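PDB 4FZX: exodeoxyribonuclease 10 from Escherichia coli, which degrades single- and double-stranded DNA in the 3' to 5' direction as a magnesium-dependent exonuclease with roles in DNA repair. Local coordinates for residues L2-T7 with W76-N81; E8-Q13 with P39-S44; E18-D23 with H134-D139. All blocks are in the same frame, centred on the assembly; numbering follows the deposited sequence.

Overall arrangement
Each of the three contacts contributes one carboxylate to a shared sodium ion on the mixed sheet of an RNase H-like exonuclease domain. Contacts 1 and 2 share strand 2-9, which carries D6 and E8, and contact 3 adds D139 from the start of helix 136-154; D6 also binds a second sodium ion through OD1. Contact 1 joins strand 2-9 to strand 76-79 on one flank, while strand 16-25 of contact 3 borders it on the other. The centres of contacts 1 and 3 are about 9 Å apart. Contact 2 lies farther along the strand, its centre about 19 Å from that of contact 1 and 16 Å from that of contact 3, beside DG17 of chain A.

Contact 1: L2-T7 with W76-N81; sequences LRIIDT and WYVAHN. With NA (sodium ion), chain G; NA (sodium ion), chain E; nucleotides of chain A.
R3, I4 and I5 run alongside Y77, V78 and A79 as parallel neighbours near the middle of the mixed sheet. R3 N donates to W76 O, V78 N to R3 O at 2.8 Å, and I5 N to V78 O at 2.8 Å, so R3 and I5 both pair with the partner strand while I4 between them turns its polar backbone the other way, to V22. These backbone bonds tie the two strands tightly together. On one face of the sheet I4 and V78 lie side by side, CG1 of I4 touching CB of V78 at 4.0 Å. The other face carries R3 and Y77, whose side chains point the same way with guanidinium and ring planes 73° apart; R3 CD rests near Y77 CE1, and R3 itself is salt-bridged to D23. I5 reaches the edge of the Y77 ring, in its plane, CG1 being 3.7 Å from CD1. At the start of the strands, CD2 of the buried L2 meets CB of the partly exposed W76 at 3.6 Å, and the indole leads away toward helix 158-165.

Past A79 the strands separate and direct bonds give way to water. One water stands between them, 2.7 Å from I5 O, and accepts from H80 N. Beyond it the gap holds metal and DNA. D6 binds one sodium ion through OD1 at 2.4 Å and the other through OD2. From the opposite segment N81 ND2 donates to O4' of DA16 of chain A at 2.9 Å. The change from directly hydrogen-bonded, buried strands to water, metal and DNA suggests that the pairing probably sets how far D6 stands from N81 and the DNA, consistent with the RNase H-like fold of DEDDh exonucleases.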
loop_
_atom_site.group_PDB
_atom_site.type_symbol
_atom_site.label_atom_id
_atom_site.label_comp_id
_atom_site.label_asym_id
_atom_site.label_seq_id
_atom_site.Cartn_x
_atom_site.Cartn_y
_atom_site.Cartn_z
ATOM N N LEU C 2 29.523 14.609 -8.275
ATOM C CA LEU C 2 28.923 14.787 -6.969
ATOM C C LEU C 2 29.996 15.111 -5.946
ATOM O O LEU C 2 31.065 14.495 -5.938
ATOM C CB LEU C 2 28.176 13.519 -6.583
ATOM C CG LEU C 2 27.237 13.077 -7.706
ATOM C CD1 LEU C 2 27.442 11.609 -8.049
ATOM C CD2 LEU C 2 25.805 13.350 -7.304
ATOM N N ARG C 3 29.755 16.138 -5.148
ATOM C CA ARG C 3 30.702 16.506 -4.115
ATOM C C ARG C 3 30.267 15.947 -2.759
ATOM O O ARG C 3 29.201 16.283 -2.257
ATOM C CB ARG C 3 30.863 18.013 -4.048
ATOM C CG ARG C 3 31.848 18.476 -3.013
ATOM C CD ARG C 3 32.373 19.835 -3.365
ATOM N NE ARG C 3 33.209 19.763 -4.558
ATOM C CZ ARG C 3 33.612 20.816 -5.259
ATOM N NH1 ARG C 3 33.245 22.048 -4.900
ATOM N NH2 ARG C 3 34.406 20.638 -6.310
ATOM N N ILE C 4 31.057 15.021 -2.231
ATOM C CA ILE C 4 30.772 14.439 -0.939
ATOM C C ILE C 4 31.353 15.359 0.113
ATOM O O ILE C 4 32.482 15.818 -0.033
ATOM C CB ILE C 4 31.398 13.016 -0.794
ATOM C CG1 ILE C 4 30.667 12.015 -1.691
ATOM C CG2 ILE C 4 31.378 12.558 0.678
ATOM C CD1 ILE C 4 30.711 12.375 -3.182
ATOM N N ILE C 5 30.545 15.681 1.125
ATOM C CA ILE C 5 30.922 16.610 2.193
ATOM C C ILE C 5 30.840 15.900 3.543
ATOM O O ILE C 5 29.898 15.149 3.802
ATOM C CB ILE C 5 29.951 17.836 2.260
ATOM C CG1 ILE C 5 30.240 18.823 1.141
ATOM C CG2 ILE C 5 30.128 18.592 3.596
ATOM C CD1 ILE C 5 31.025 20.033 1.612
ATOM N N ASP C 6 31.788 16.197 4.427
ATOM C CA ASP C 6 31.655 15.835 5.832
ATOM C C ASP C 6 32.160 16.943 6.742
ATOM O O ASP C 6 33.106 17.658 6.407
ATOM C CB ASP C 6 32.381 14.521 6.144
ATOM C CG ASP C 6 32.141 14.042 7.581
ATOM O OD1 ASP C 6 31.045 13.528 7.873
ATOM O OD2 ASP C 6 33.053 14.166 8.417
ATOM N N THR C 7 31.572 16.998 7.932
ATOM C CA THR C 7 31.801 18.057 8.899
ATOM C C THR C 7 31.925 17.406 10.288
ATOM O O THR C 7 31.042 16.689 10.711
ATOM C CB THR C 7 30.571 19.012 8.933
ATOM O OG1 THR C 7 30.473 19.712 7.686
ATOM C CG2 THR C 7 30.703 20.001 10.028
ATOM N N TRP C 76 25.650 19.243 -6.858
ATOM C CA TRP C 76 25.219 18.186 -5.953
ATOM C C TRP C 76 26.151 18.072 -4.750
ATOM O O TRP C 76 27.362 17.880 -4.898
ATOM C CB TRP C 76 25.183 16.843 -6.684
ATOM C CG TRP C 76 24.405 16.869 -7.956
ATOM C CD1 TRP C 76 24.907 16.778 -9.226
ATOM C CD2 TRP C 76 22.982 16.949 -8.090
ATOM N NE1 TRP C 76 23.887 16.838 -10.139
ATOM C CE2 TRP C 76 22.694 16.946 -9.471
ATOM C CE3 TRP C 76 21.929 17.094 -7.182
ATOM C CZ2 TRP C 76 21.386 17.033 -9.967
ATOM C CZ3 TRP C 76 20.630 17.182 -7.676
ATOM C CH2 TRP C 76 20.371 17.149 -9.054
ATOM N N TYR C 77 25.588 18.203 -3.560
ATOM C CA TYR C 77 26.339 17.922 -2.343
ATOM C C TYR C 77 25.769 16.683 -1.690
ATOM O O TYR C 77 24.538 16.530 -1.595
ATOM C CB TYR C 77 26.268 19.103 -1.387
ATOM C CG TYR C 77 27.026 20.282 -1.899
ATOM C CD1 TYR C 77 28.368 20.446 -1.591
ATOM C CD2 TYR C 77 26.437 21.178 -2.787
ATOM C CE1 TYR C 77 29.104 21.474 -2.150
ATOM C CE2 TYR C 77 27.161 22.215 -3.339
ATOM C CZ TYR C 77 28.500 22.345 -3.037
ATOM O OH TYR C 77 29.212 23.403 -3.539
ATOM N N VAL C 78 26.658 15.766 -1.326
ATOM C CA VAL C 78 26.260 14.462 -0.819
ATOM C C VAL C 78 26.789 14.336 0.620
ATOM O O VAL C 78 27.939 14.686 0.903
ATOM C CB VAL C 78 26.844 13.303 -1.689
ATOM C CG1 VAL C 78 26.402 11.947 -1.155
ATOM C CG2 VAL C 78 26.429 13.452 -3.181
ATOM N N ALA C 79 25.948 13.873 1.530
ATOM C CA ALA C 79 26.388 13.654 2.893
ATOM C C ALA C 79 25.623 12.503 3.490
ATOM O O ALA C 79 24.519 12.198 3.048
ATOM C CB ALA C 79 26.210 14.923 3.737
ATOM N N HIS C 80 26.221 11.838 4.480
ATOM C CA HIS C 80 25.526 10.773 5.176
ATOM C C HIS C 80 24.679 11.316 6.317
ATOM O O HIS C 80 25.201 11.735 7.343
ATOM C CB HIS C 80 26.500 9.705 5.662
ATOM C CG HIS C 80 25.824 8.432 6.076
ATOM N ND1 HIS C 80 25.381 7.502 5.162
ATOM C CD2 HIS C 80 25.374 8.016 7.286
ATOM C CE1 HIS C 80 24.751 6.532 5.798
ATOM N NE2 HIS C 80 24.709 6.833 7.084
ATOM N N ASN C 81 23.364 11.277 6.144
ATOM C CA ASN C 81 22.445 12.125 6.925
ATOM C C ASN C 81 22.630 13.615 6.647
ATOM O O ASN C 81 23.030 14.381 7.528
ATOM C CB ASN C 81 22.544 11.861 8.426
ATOM C CG ASN C 81 21.294 12.348 9.189
ATOM O OD1 ASN C 81 20.244 12.583 8.589
ATOM N ND2 ASN C 81 21.409 12.491 10.495
HETATM NA NA NA G . 32.167 12.127 10.278
HETATM NA NA NA E . 28.958 13.300 9.080
ATOM P P DA A 16 25.590 8.031 11.913
ATOM O OP1 DA A 16 26.468 7.708 10.771
ATOM O OP2 DA A 16 25.832 7.513 13.289
ATOM O "O5'" DA A 16 25.469 9.631 11.991
ATOM C "C5'" DA A 16 25.289 10.403 10.821
ATOM C "C4'" DA A 16 25.336 11.890 11.162
ATOM O "O4'" DA A 16 24.062 12.275 11.754
ATOM C "C3'" DA A 16 26.399 12.280 12.198
ATOM O "O3'" DA A 16 27.637 12.644 11.539
ATOM C "C2'" DA A 16 25.750 13.470 12.913
ATOM C "C1'" DA A 16 24.269 13.117 12.856
ATOM N N9 DA A 16 23.839 12.440 14.057
ATOM C C8 DA A 16 24.402 11.354 14.641
ATOM N N7 DA A 16 23.846 11.026 15.779
ATOM C C5 DA A 16 22.850 11.960 15.936
ATOM C C6 DA A 16 21.917 12.164 16.960
ATOM N N6 DA A 16 21.823 11.382 18.038
ATOM N N1 DA A 16 21.095 13.218 16.835
ATOM C C2 DA A 16 21.210 14.007 15.751
ATOM N N3 DA A 16 22.060 13.921 14.724
ATOM C C4 DA A 16 22.850 12.854 14.894
HETATM O O HOH W 1 28.869 13.224 5.434
HETATM O O HOH W 2 29.085 15.439 9.340
HETATM O O HOH W 3 27.196 13.529 7.561
HETATM O O HOH W 4 29.512 10.899 8.549
HETATM O O HOH W 5 32.289 11.488 12.796
#

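Contact 2: E8-Q13 with P39-S44; sequences ETCGLQ and PDRPIS. With NA (sodium ion), chain G; nucleotides of chain A.
C10 meets the loop P39-S44 just after strand 2-9 ends, two residues beyond E8. E8 itself faces the DNA: its OE2 binds a sodium ion at 2.2 Å, and OE1 lies by the O3' hydroxyl of DG17 of chain A, in a hydrogen bond so short that its detail is doubtful. T9 adds a backbone bond from N to that same O3', while its OG1, set between backbone N and carbonyl carbon (chi1 55°), donates to G11 O at 2.8 Å and closes the turn. C10 then fills the loop's concave side. Its SG lies 3.3 Å from P39 CB and 3.9 Å from I43 CG1, and its CB packs on R41 CG. C10 O is gripped twice, by S44 N in the carbonyl plane on a lone pair and by S44 OG at 2.8 Å, tilted from that plane. S44 is the N-cap of helix 45-51, its OG also accepting from A47 N, so the DNA-binding turn of this DnaQ-family nuclease is tied to a helix start. After G11, L12 sets CD2 against the base of DG17 and CD1 against that of DA16, both of chain A. Q13 ends the segment with O 3.6 Å from R41 NH1. R41 grips D40 side-on through NE and NH2; an alanine here would probably leave the D40 carboxylate without its mate and open a gap beside C10 CB.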
loop_
_atom_site.group_PDB
_atom_site.type_symbol
_atom_site.label_atom_id
_atom_site.label_comp_id
_atom_site.label_asym_id
_atom_site.label_seq_id
_atom_site.Cartn_x
_atom_site.Cartn_y
_atom_site.Cartn_z
ATOM N N GLU C 8 33.010 17.658 10.997
ATOM C CA GLU C 8 33.046 17.352 12.419
ATOM C C GLU C 8 32.806 18.633 13.212
ATOM O O GLU C 8 33.209 19.710 12.784
ATOM C CB GLU C 8 34.382 16.712 12.817
ATOM C CG GLU C 8 34.812 15.519 11.949
ATOM C CD GLU C 8 33.819 14.354 11.987
ATOM O OE1 GLU C 8 33.265 14.045 13.070
ATOM O OE2 GLU C 8 33.606 13.730 10.926
ATOM N N THR C 9 32.145 18.500 14.361
ATOM C CA THR C 9 31.496 19.618 15.039
ATOM C C THR C 9 31.771 19.601 16.545
ATOM O O THR C 9 32.290 18.632 17.092
ATOM C CB THR C 9 29.961 19.601 14.824
ATOM O OG1 THR C 9 29.433 18.342 15.245
ATOM C CG2 THR C 9 29.596 19.837 13.336
ATOM N N CYS C 10 31.414 20.689 17.209
ATOM C CA CYS C 10 31.509 20.778 18.655
ATOM C C CYS C 10 30.452 19.950 19.360
ATOM O O CYS C 10 30.466 19.822 20.577
ATOM C CB CYS C 10 31.398 22.239 19.091
ATOM S SG CYS C 10 32.714 23.269 18.437
ATOM N N GLY C 11 29.526 19.393 18.601
ATOM C CA GLY C 11 28.380 18.709 19.185
ATOM C C GLY C 11 27.245 18.742 18.193
ATOM O O GLY C 11 27.435 19.114 17.041
ATOM N N LEU C 12 26.067 18.321 18.630
ATOM C CA LEU C 12 24.980 18.030 17.720
ATOM C C LEU C 12 24.206 19.276 17.329
ATOM O O LEU C 12 23.488 19.271 16.327
ATOM C CB LEU C 12 24.039 16.987 18.325
ATOM C CG LEU C 12 24.609 15.566 18.316
ATOM C CD1 LEU C 12 23.610 14.579 18.935
ATOM C CD2 LEU C 12 24.998 15.156 16.895
ATOM N N GLN C 13 24.390 20.354 18.092
ATOM C CA GLN C 13 23.861 21.657 17.711
ATOM C C GLN C 13 24.758 22.440 16.745
ATOM O O GLN C 13 24.345 23.460 16.204
ATOM C CB GLN C 13 23.556 22.493 18.946
ATOM C CG GLN C 13 22.349 21.998 19.726
ATOM C CD GLN C 13 22.613 20.669 20.411
ATOM O OE1 GLN C 13 23.496 20.564 21.267
ATOM N NE2 GLN C 13 21.854 19.642 20.030
ATOM N N PRO C 39 35.997 26.860 15.752
ATOM C CA PRO C 39 34.548 26.813 15.926
ATOM C C PRO C 39 34.001 28.078 16.595
ATOM O O PRO C 39 34.752 28.825 17.204
ATOM C CB PRO C 39 34.358 25.607 16.847
ATOM C CG PRO C 39 35.605 25.584 17.660
ATOM C CD PRO C 39 36.707 26.034 16.749
ATOM N N ASP C 40 32.693 28.294 16.494
ATOM C CA ASP C 40 32.064 29.474 17.067
ATOM C C ASP C 40 31.739 29.252 18.552
ATOM O O ASP C 40 31.055 30.061 19.174
ATOM C CB ASP C 40 30.787 29.837 16.287
ATOM C CG ASP C 40 29.735 28.712 16.298
ATOM O OD1 ASP C 40 29.959 27.661 16.934
ATOM O OD2 ASP C 40 28.677 28.879 15.657
ATOM N N ARG C 41 32.204 28.136 19.102
ATOM C CA ARG C 41 31.816 27.731 20.444
ATOM C C ARG C 41 32.763 26.651 20.946
ATOM O O ARG C 41 33.509 26.073 20.158
ATOM C CB ARG C 41 30.375 27.217 20.446
ATOM C CG ARG C 41 30.228 25.803 19.906
ATOM C CD ARG C 41 28.777 25.487 19.608
ATOM N NE ARG C 41 28.266 26.321 18.529
ATOM C CZ ARG C 41 27.008 26.309 18.106
ATOM N NH1 ARG C 41 26.126 25.476 18.662
ATOM N NH2 ARG C 41 26.639 27.110 17.112
ATOM N N PRO C 42 32.727 26.363 22.261
ATOM C CA PRO C 42 33.630 25.355 22.812
ATOM C C PRO C 42 33.307 23.961 22.277
ATOM O O PRO C 42 32.146 23.642 22.030
ATOM C CB PRO C 42 33.364 25.417 24.331
ATOM C CG PRO C 42 32.500 26.657 24.549
ATOM C CD PRO C 42 31.763 26.851 23.264
ATOM N N ILE C 43 34.331 23.128 22.129
ATOM C CA ILE C 43 34.136 21.735 21.755
ATOM C C ILE C 43 33.698 20.926 22.982
ATOM O O ILE C 43 34.403 20.896 23.997
ATOM C CB ILE C 43 35.443 21.128 21.226
ATOM C CG1 ILE C 43 35.969 21.928 20.038
ATOM C CG2 ILE C 43 35.269 19.649 20.887
ATOM C CD1 ILE C 43 37.436 21.691 19.773
ATOM N N SER C 44 32.574 20.228 22.867
ATOM C CA SER C 44 32.087 19.386 23.960
ATOM C C SER C 44 32.913 18.116 24.108
ATOM O O SER C 44 33.399 17.572 23.128
ATOM C CB SER C 44 30.620 19.029 23.746
ATOM O OG SER C 44 30.482 18.013 22.763
HETATM NA NA NA G . 32.167 12.127 10.278
ATOM P P DG A 17 29.044 12.247 12.156
ATOM O OP1 DG A 17 30.074 12.597 11.160
ATOM O OP2 DG A 17 28.987 10.859 12.655
ATOM O "O5'" DG A 17 29.130 13.233 13.395
ATOM C "C5'" DG A 17 29.252 14.622 13.160
ATOM C "C4'" DG A 17 29.638 15.375 14.414
ATOM O "O4'" DG A 17 28.511 15.377 15.299
ATOM C "C3'" DG A 17 30.790 14.805 15.233
ATOM O "O3'" DG A 17 32.002 15.340 14.731
ATOM C "C2'" DG A 17 30.492 15.344 16.632
ATOM C "C1'" DG A 17 28.967 15.382 16.637
ATOM N N9 DG A 17 28.377 14.206 17.234
ATOM C C8 DG A 17 28.091 13.024 16.596
ATOM N N7 DG A 17 27.558 12.141 17.382
ATOM C C5 DG A 17 27.476 12.799 18.606
ATOM C C6 DG A 17 26.968 12.338 19.832
ATOM O O6 DG A 17 26.464 11.229 20.058
ATOM N N1 DG A 17 27.083 13.305 20.835
ATOM C C2 DG A 17 27.617 14.574 20.655
ATOM N N2 DG A 17 27.655 15.383 21.739
ATOM N N3 DG A 17 28.107 15.011 19.498
ATOM C C4 DG A 17 27.996 14.064 18.534
ATOM P P DA A 16 25.590 8.031 11.913
ATOM O OP1 DA A 16 26.468 7.708 10.771
ATOM O OP2 DA A 16 25.832 7.513 13.289
ATOM O "O5'" DA A 16 25.469 9.631 11.991
ATOM C "C5'" DA A 16 25.289 10.403 10.821
ATOM C "C4'" DA A 16 25.336 11.890 11.162
ATOM O "O4'" DA A 16 24.062 12.275 11.754
ATOM C "C3'" DA A 16 26.399 12.280 12.198
ATOM O "O3'" DA A 16 27.637 12.644 11.539
ATOM C "C2'" DA A 16 25.750 13.470 12.913
ATOM C "C1'" DA A 16 24.269 13.117 12.856
ATOM N N9 DA A 16 23.839 12.440 14.057
ATOM C C8 DA A 16 24.402 11.354 14.641
ATOM N N7 DA A 16 23.846 11.026 15.779
ATOM C C5 DA A 16 22.850 11.960 15.936
ATOM C C6 DA A 16 21.917 12.164 16.960
ATOM N N6 DA A 16 21.823 11.382 18.038
ATOM N N1 DA A 16 21.095 13.218 16.835
ATOM C C2 DA A 16 21.210 14.007 15.751
ATOM N N3 DA A 16 22.060 13.921 14.724
ATOM C C4 DA A 16 22.850 12.854 14.894
HETATM O O HOH W 5 32.289 11.488 12.796
#

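Contact 3: E18-D23 with H134-D139; sequences EIASVD and HRALYD. With NA (sodium ion), chain G.
E18 and R135 cross at about a right angle, the E18 carboxylate and R135 guanidinium planes turned 34° apart. The grip is side-on and two-pronged: R135 NE donates to E18 OE1 at 2.9 Å and R135 NH2 to E18 OE2, each oxygen lying close to the guanidinium plane. E18 reaches across with CG anti to its backbone N (chi1 -157°) and the rest of the chain extended, whereas R135 bends back to meet it. OE1 serves a second donor: A136 N comes from above the carboxylate plane at 3.0 Å, on the opposite face to R135 NE. OE2 in turn accepts a hydrogen bond from a water that accepts from L137 N. With R135 at the N-cap position, E18 thus collects the amides of A136 and, through water, L137, and the helix start would probably stabilise its negative charge.

The start of helix 136-154 packs on strand 16-25 of the RNase H-like sheet. Here the side chains are small and the approach is close. A20 CB sits 3.5 Å from A136 CB, methyl to methyl, and 3.4 Å from L137 N. L137 sends CD1 back over the strand to S21 O; its side chain and that of V22 cross at a slant, L137 CD1 4.2 Å from V22 CG1.

The far side of the same turn faces the metal. The spacing of H134 and D139 matches the histidine-to-aspartate signature of DEDDh exonucleases. H134 N donates to D139 OD1. The other oxygen, D139 OD2, coordinates the sodium ion at 2.2 Å. H134 ND1 lies 2.6 Å from the O of a water that also binds this ion. E8 and D6 supply the other carboxylates of the site.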
loop_
_atom_site.group_PDB
_atom_site.type_symbol
_atom_site.label_atom_id
_atom_site.label_comp_id
_atom_site.label_asym_id
_atom_site.label_seq_id
_atom_site.Cartn_x
_atom_site.Cartn_y
_atom_site.Cartn_z
ATOM N N GLU C 18 36.060 20.818 11.763
ATOM C CA GLU C 18 36.670 20.317 10.536
ATOM C C GLU C 18 35.626 20.205 9.418
ATOM O O GLU C 18 34.492 19.810 9.649
ATOM C CB GLU C 18 37.318 18.941 10.779
ATOM C CG GLU C 18 38.430 18.582 9.781
ATOM C CD GLU C 18 39.159 17.278 10.115
ATOM O OE1 GLU C 18 38.578 16.406 10.807
ATOM O OE2 GLU C 18 40.304 17.097 9.635
ATOM N N ILE C 19 36.050 20.465 8.191
ATOM C CA ILE C 19 35.240 20.148 7.035
ATOM C C ILE C 19 36.131 19.553 5.955
ATOM O O ILE C 19 37.343 19.848 5.886
ATOM C CB ILE C 19 34.560 21.402 6.489
ATOM C CG1 ILE C 19 33.557 21.034 5.389
ATOM C CG2 ILE C 19 35.621 22.405 5.971
ATOM C CD1 ILE C 19 32.664 22.215 4.940
ATOM N N ALA C 20 35.532 18.744 5.093
ATOM C CA ALA C 20 36.270 18.097 4.017
ATOM C C ALA C 20 35.315 17.701 2.898
ATOM O O ALA C 20 34.097 17.618 3.116
ATOM C CB ALA C 20 36.990 16.873 4.545
ATOM N N SER C 21 35.870 17.424 1.715
ATOM C CA SER C 21 35.087 16.867 0.614
ATOM C C SER C 21 35.929 16.048 -0.370
ATOM O O SER C 21 37.144 16.228 -0.475
ATOM C CB SER C 21 34.322 17.974 -0.140
ATOM O OG SER C 21 35.187 18.755 -0.942
ATOM N N VAL C 22 35.265 15.153 -1.097
ATOM C CA VAL C 22 35.831 14.578 -2.303
ATOM C C VAL C 22 34.795 14.657 -3.412
ATOM O O VAL C 22 33.595 14.840 -3.151
ATOM C CB VAL C 22 36.231 13.114 -2.089
ATOM C CG1 VAL C 22 37.465 13.022 -1.203
ATOM C CG2 VAL C 22 35.062 12.330 -1.481
ATOM N N ASP C 23 35.245 14.517 -4.653
ATOM C CA ASP C 23 34.316 14.504 -5.771
ATOM C C ASP C 23 34.258 13.105 -6.335
ATOM O O ASP C 23 35.278 12.401 -6.395
ATOM C CB ASP C 23 34.739 15.520 -6.850
ATOM C CG ASP C 23 34.711 16.965 -6.350
ATOM O OD1 ASP C 23 34.066 17.239 -5.319
ATOM O OD2 ASP C 23 35.379 17.829 -6.961
ATOM N N HIS C 134 36.039 9.374 11.723
ATOM C CA HIS C 134 35.554 10.587 12.389
ATOM C C HIS C 134 36.502 11.775 12.236
ATOM O O HIS C 134 36.299 12.819 12.852
ATOM C CB HIS C 134 35.269 10.331 13.867
ATOM C CG HIS C 134 34.340 9.187 14.112
ATOM N ND1 HIS C 134 33.014 9.215 13.740
ATOM C CD2 HIS C 134 34.542 7.987 14.704
ATOM C CE1 HIS C 134 32.436 8.081 14.095
ATOM N NE2 HIS C 134 33.340 7.321 14.688
ATOM N N ARG C 135 37.492 11.644 11.362
ATOM C CA ARG C 135 38.121 12.823 10.793
ATOM C C ARG C 135 37.515 13.064 9.427
ATOM O O ARG C 135 37.287 12.125 8.674
ATOM C CB ARG C 135 39.640 12.677 10.723
ATOM C CG ARG C 135 40.333 12.612 12.115
ATOM C CD ARG C 135 40.240 13.948 12.894
ATOM N NE ARG C 135 40.826 15.058 12.139
ATOM C CZ ARG C 135 42.121 15.363 12.112
ATOM N NH1 ARG C 135 42.989 14.697 12.870
ATOM N NH2 ARG C 135 42.545 16.367 11.358
ATOM N N ALA C 136 37.189 14.320 9.140
ATOM C CA ALA C 136 36.296 14.631 8.042
ATOM C C ALA C 136 36.702 13.992 6.716
ATOM O O ALA C 136 35.864 13.375 6.065
ATOM C CB ALA C 136 36.134 16.141 7.891
ATOM N N LEU C 137 37.972 14.140 6.312
ATOM C CA LEU C 137 38.408 13.619 5.012
ATOM C C LEU C 137 38.331 12.105 4.965
ATOM O O LEU C 137 37.974 11.520 3.943
ATOM C CB LEU C 137 39.830 14.088 4.651
ATOM C CG LEU C 137 40.237 13.793 3.202
ATOM C CD1 LEU C 137 39.315 14.529 2.209
ATOM C CD2 LEU C 137 41.702 14.112 2.916
ATOM N N TYR C 138 38.628 11.467 6.091
ATOM C CA TYR C 138 38.522 10.020 6.189
ATOM C C TYR C 138 37.087 9.568 5.928
ATOM O O TYR C 138 36.841 8.709 5.064
ATOM C CB TYR C 138 39.004 9.565 7.565
ATOM C CG TYR C 138 39.153 8.080 7.707
ATOM C CD1 TYR C 138 38.035 7.259 7.819
ATOM C CD2 TYR C 138 40.416 7.492 7.754
ATOM C CE1 TYR C 138 38.169 5.892 7.968
ATOM C CE2 TYR C 138 40.559 6.115 7.897
ATOM C CZ TYR C 138 39.431 5.327 8.012
ATOM O OH TYR C 138 39.563 3.961 8.130
ATOM N N ASP C 139 36.130 10.200 6.609
ATOM C CA ASP C 139 34.731 9.830 6.453
ATOM C C ASP C 139 34.175 10.159 5.065
ATOM O O ASP C 139 33.227 9.509 4.600
ATOM C CB ASP C 139 33.871 10.494 7.518
ATOM C CG ASP C 139 34.056 9.874 8.908
ATOM O OD1 ASP C 139 34.963 9.028 9.094
ATOM O OD2 ASP C 139 33.308 10.273 9.831
HETATM NA NA NA G . 32.167 12.127 10.278
HETATM O O HOH W 6 40.275 15.454 7.787
HETATM O O HOH W 5 32.289 11.488 12.796
#